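Local atomic coordinates of 16S rRNA (adenine(1408)-N(1))-methyltransferase (PDB entry 3PB3), a protein that methylates N1 of adenine 1408 in the 16S rRNA of assembled 30S subunits, using S-adenosyl-L-methionine, and so confers resistance to many aminoglycosides. Residues 35-40 and 61-66. The protein carries 4 engineered substitutions. Numbering follows the deposited sequence.
Sequences DGRNIY and LFDISK. With SAH (S-adenosyl-L-homocysteine), chain C.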
# COMPACT_ATOMS: atom_id res chain seq x y z
N ASP A 35 3.51 7.86 5.79
CA ASP A 35 2.86 8.97 6.52
C ASP A 35 1.35 9.11 6.31
O ASP A 35 0.72 9.97 6.91
CB ASP A 35 3.59 10.31 6.26
CG ASP A 35 3.49 10.78 4.81
OD1 ASP A 35 2.59 10.34 4.07
OD2 ASP A 35 4.33 11.62 4.41
N GLY A 36 0.78 8.26 5.45
CA GLY A 36 -0.66 8.26 5.21
C GLY A 36 -1.15 9.29 4.20
O GLY A 36 -2.34 9.30 3.86
N ARG A 37 -0.25 10.13 3.71
CA ARG A 37 -0.64 11.19 2.77
C ARG A 37 -1.01 10.65 1.40
O ARG A 37 -1.93 11.18 0.76
CB ARG A 37 0.45 12.26 2.63
CG ARG A 37 0.69 13.03 3.90
CD ARG A 37 1.78 14.08 3.74
NE ARG A 37 2.03 14.72 5.03
CZ ARG A 37 1.30 15.72 5.53
NH1 ARG A 37 0.28 16.22 4.86
NH2 ARG A 37 1.61 16.21 6.72
N ASN A 38 -0.32 9.60 0.95
CA ASN A 38 -0.66 8.99 -0.34
C ASN A 38 -2.07 8.40 -0.31
O ASN A 38 -2.85 8.61 -1.25
CB ASN A 38 0.33 7.88 -0.72
CG ASN A 38 1.69 8.42 -1.10
OD1 ASN A 38 1.84 9.59 -1.47
ND2 ASN A 38 2.70 7.55 -1.03
N ILE A 39 -2.36 7.66 0.75
CA ILE A 39 -3.67 7.03 0.90
C ILE A 39 -4.77 8.07 1.11
O ILE A 39 -5.89 7.90 0.61
CB ILE A 39 -3.66 5.93 2.00
CG1 ILE A 39 -3.89 4.57 1.32
CG2 ILE A 39 -4.71 6.21 3.09
CD1 ILE A 39 -4.41 3.48 2.22
N TYR A 40 -4.44 9.14 1.83
CA TYR A 40 -5.37 10.25 2.01
C TYR A 40 -5.79 10.81 0.65
O TYR A 40 -6.98 11.08 0.44
CB TYR A 40 -4.77 11.36 2.89
CG TYR A 40 -5.78 12.43 3.25
CD1 TYR A 40 -6.47 12.39 4.46
CD2 TYR A 40 -6.08 13.46 2.35
CE1 TYR A 40 -7.42 13.37 4.77
CE2 TYR A 40 -7.03 14.43 2.65
CZ TYR A 40 -7.69 14.38 3.87
OH TYR A 40 -8.62 15.35 4.17
N LEU A 61 2.10 8.28 11.41
CA LEU A 61 0.72 8.34 10.93
C LEU A 61 -0.17 9.23 11.78
O LEU A 61 -1.33 9.46 11.43
CB LEU A 61 0.13 6.93 10.86
CG LEU A 61 0.53 6.06 9.67
CD1 LEU A 61 0.17 4.60 9.94
CD2 LEU A 61 -0.17 6.56 8.40
N PHE A 62 0.36 9.73 12.90
CA PHE A 62 -0.44 10.53 13.84
C PHE A 62 -1.14 11.74 13.20
O PHE A 62 -2.33 11.97 13.43
CB PHE A 62 0.40 10.97 15.05
CG PHE A 62 0.69 9.87 16.03
CD1 PHE A 62 -0.02 8.67 16.00
CD2 PHE A 62 1.64 10.05 17.03
CE1 PHE A 62 0.24 7.66 16.93
CE2 PHE A 62 1.90 9.04 17.97
CZ PHE A 62 1.20 7.85 17.91
N ASP A 63 -0.40 12.51 12.39
CA ASP A 63 -0.95 13.70 11.74
C ASP A 63 -2.17 13.39 10.89
O ASP A 63 -3.25 13.94 11.12
CB ASP A 63 0.10 14.42 10.89
CG ASP A 63 0.76 15.57 11.63
OD1 ASP A 63 0.81 15.53 12.88
OD2 ASP A 63 1.22 16.52 10.95
N ILE A 64 -2.00 12.49 9.91
CA ILE A 64 -3.10 12.14 9.00
C ILE A 64 -4.20 11.37 9.75
O ILE A 64 -5.39 11.55 9.46
CB ILE A 64 -2.59 11.35 7.76
CG1 ILE A 64 -1.64 12.21 6.91
CG2 ILE A 64 -3.75 10.83 6.90
CD1 ILE A 64 -2.28 13.48 6.31
N SER A 65 -3.81 10.53 10.71
CA SER A 65 -4.79 9.81 11.50
C SER A 65 -5.71 10.77 12.27
O SER A 65 -6.92 10.54 12.35
CB SER A 65 -4.12 8.82 12.45
OG SER A 65 -5.10 8.14 13.22
N LYS A 66 -5.14 11.84 12.80
CA LYS A 66 -5.90 12.88 13.49
C LYS A 66 -6.78 13.66 12.52
O LYS A 66 -7.86 14.13 12.88
CB LYS A 66 -4.97 13.86 14.21
CG LYS A 66 -4.36 13.31 15.50
CD LYS A 66 -3.10 14.09 15.89
CE LYS A 66 -3.41 15.44 16.49
NZ LYS A 66 -2.15 16.24 16.64
N SAH C . 4.65 4.03 0.75
CA SAH C . 5.40 5.09 1.47
CB SAH C . 6.84 4.64 1.77
CG SAH C . 7.38 5.30 3.04
SD SAH C . 9.04 4.80 3.43
C SAH C . 5.41 6.35 0.65
O SAH C . 5.57 7.42 1.23
OXT SAH C . 5.28 6.37 -0.58
C5' SAH C . 8.95 3.06 3.66
C4' SAH C . 7.88 2.63 4.67
O4' SAH C . 7.79 1.20 4.63
C3' SAH C . 8.15 3.03 6.12
O3' SAH C . 7.03 3.76 6.63
C2' SAH C . 8.29 1.70 6.86
O2' SAH C . 7.76 1.70 8.19
C1' SAH C . 7.57 0.71 5.95
N9 SAH C . 8.11 -0.66 6.13
C8 SAH C . 9.41 -1.01 6.18
N7 SAH C . 9.55 -2.34 6.37
C5 SAH C . 8.31 -2.86 6.47
C6 SAH C . 7.73 -4.21 6.67
N6 SAH C . 8.52 -5.29 6.82
N1 SAH C . 6.38 -4.31 6.70
C2 SAH C . 5.57 -3.25 6.54
N3 SAH C . 6.03 -2.00 6.35
C4 SAH C . 7.36 -1.74 6.31
O HOH W 1 0.80 11.64 9.19
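Apolar packing of Ile64 and Leu61 against the turn that starts helix 37-44 joins the first turns of two neighbouring helices in the Rossmann-like methyltransferase domain. The turn follows strand 26-31 of the central sheet, and helix 62-68 follows the adjacent parallel strand 49-54. Ile64 carries most of the contact through both branches, the CG2 methyl and the CG1-CD1 arm. Its CG2, anti to the backbone N, reaches toward the Tyr40 ring, 4.0 Å from Tyr40 CD1, while Ile64 CG1 lies 3.3 Å from Asp35 O. Ile64 CD1 sits over one face of the Arg37 guanidinium, offset toward its rim and 4.0 Å from Arg37 NH1; the two side chains cross at about a right angle. Leu61 contributes one methyl, CD2, 3.5 Å from Gly36 N. Gly36, at the N-cap with a positive phi of 84°, has no side chain, consistent with this close approach to its backbone. An Asx turn shapes the same loop, Arg37 N donating to Asp35 OD1 at 2.9 Å and 161°, while Asp35 OD2 accepts from Met196 N. A water bridges the two backbones, donating to Asp35 O (2.8 Å) and accepting from Ile64 N, thereby satisfying an amide in the first turn of its helix. Asp63 OD2 stays 4.3 Å from Arg37 NH2, too far for a salt bridge, so any attraction is probably modest. One residue past the Asx turn, Asn38 ND2 lies 2.9 Å from a carboxylate oxygen of S-adenosylhomocysteine, OXT. The chemistry thus implies mainly apolar contacts and one bridging water joining the helices beside the Asn38 cofactor contact, in a turn probably shaped by Gly36 and Asp35.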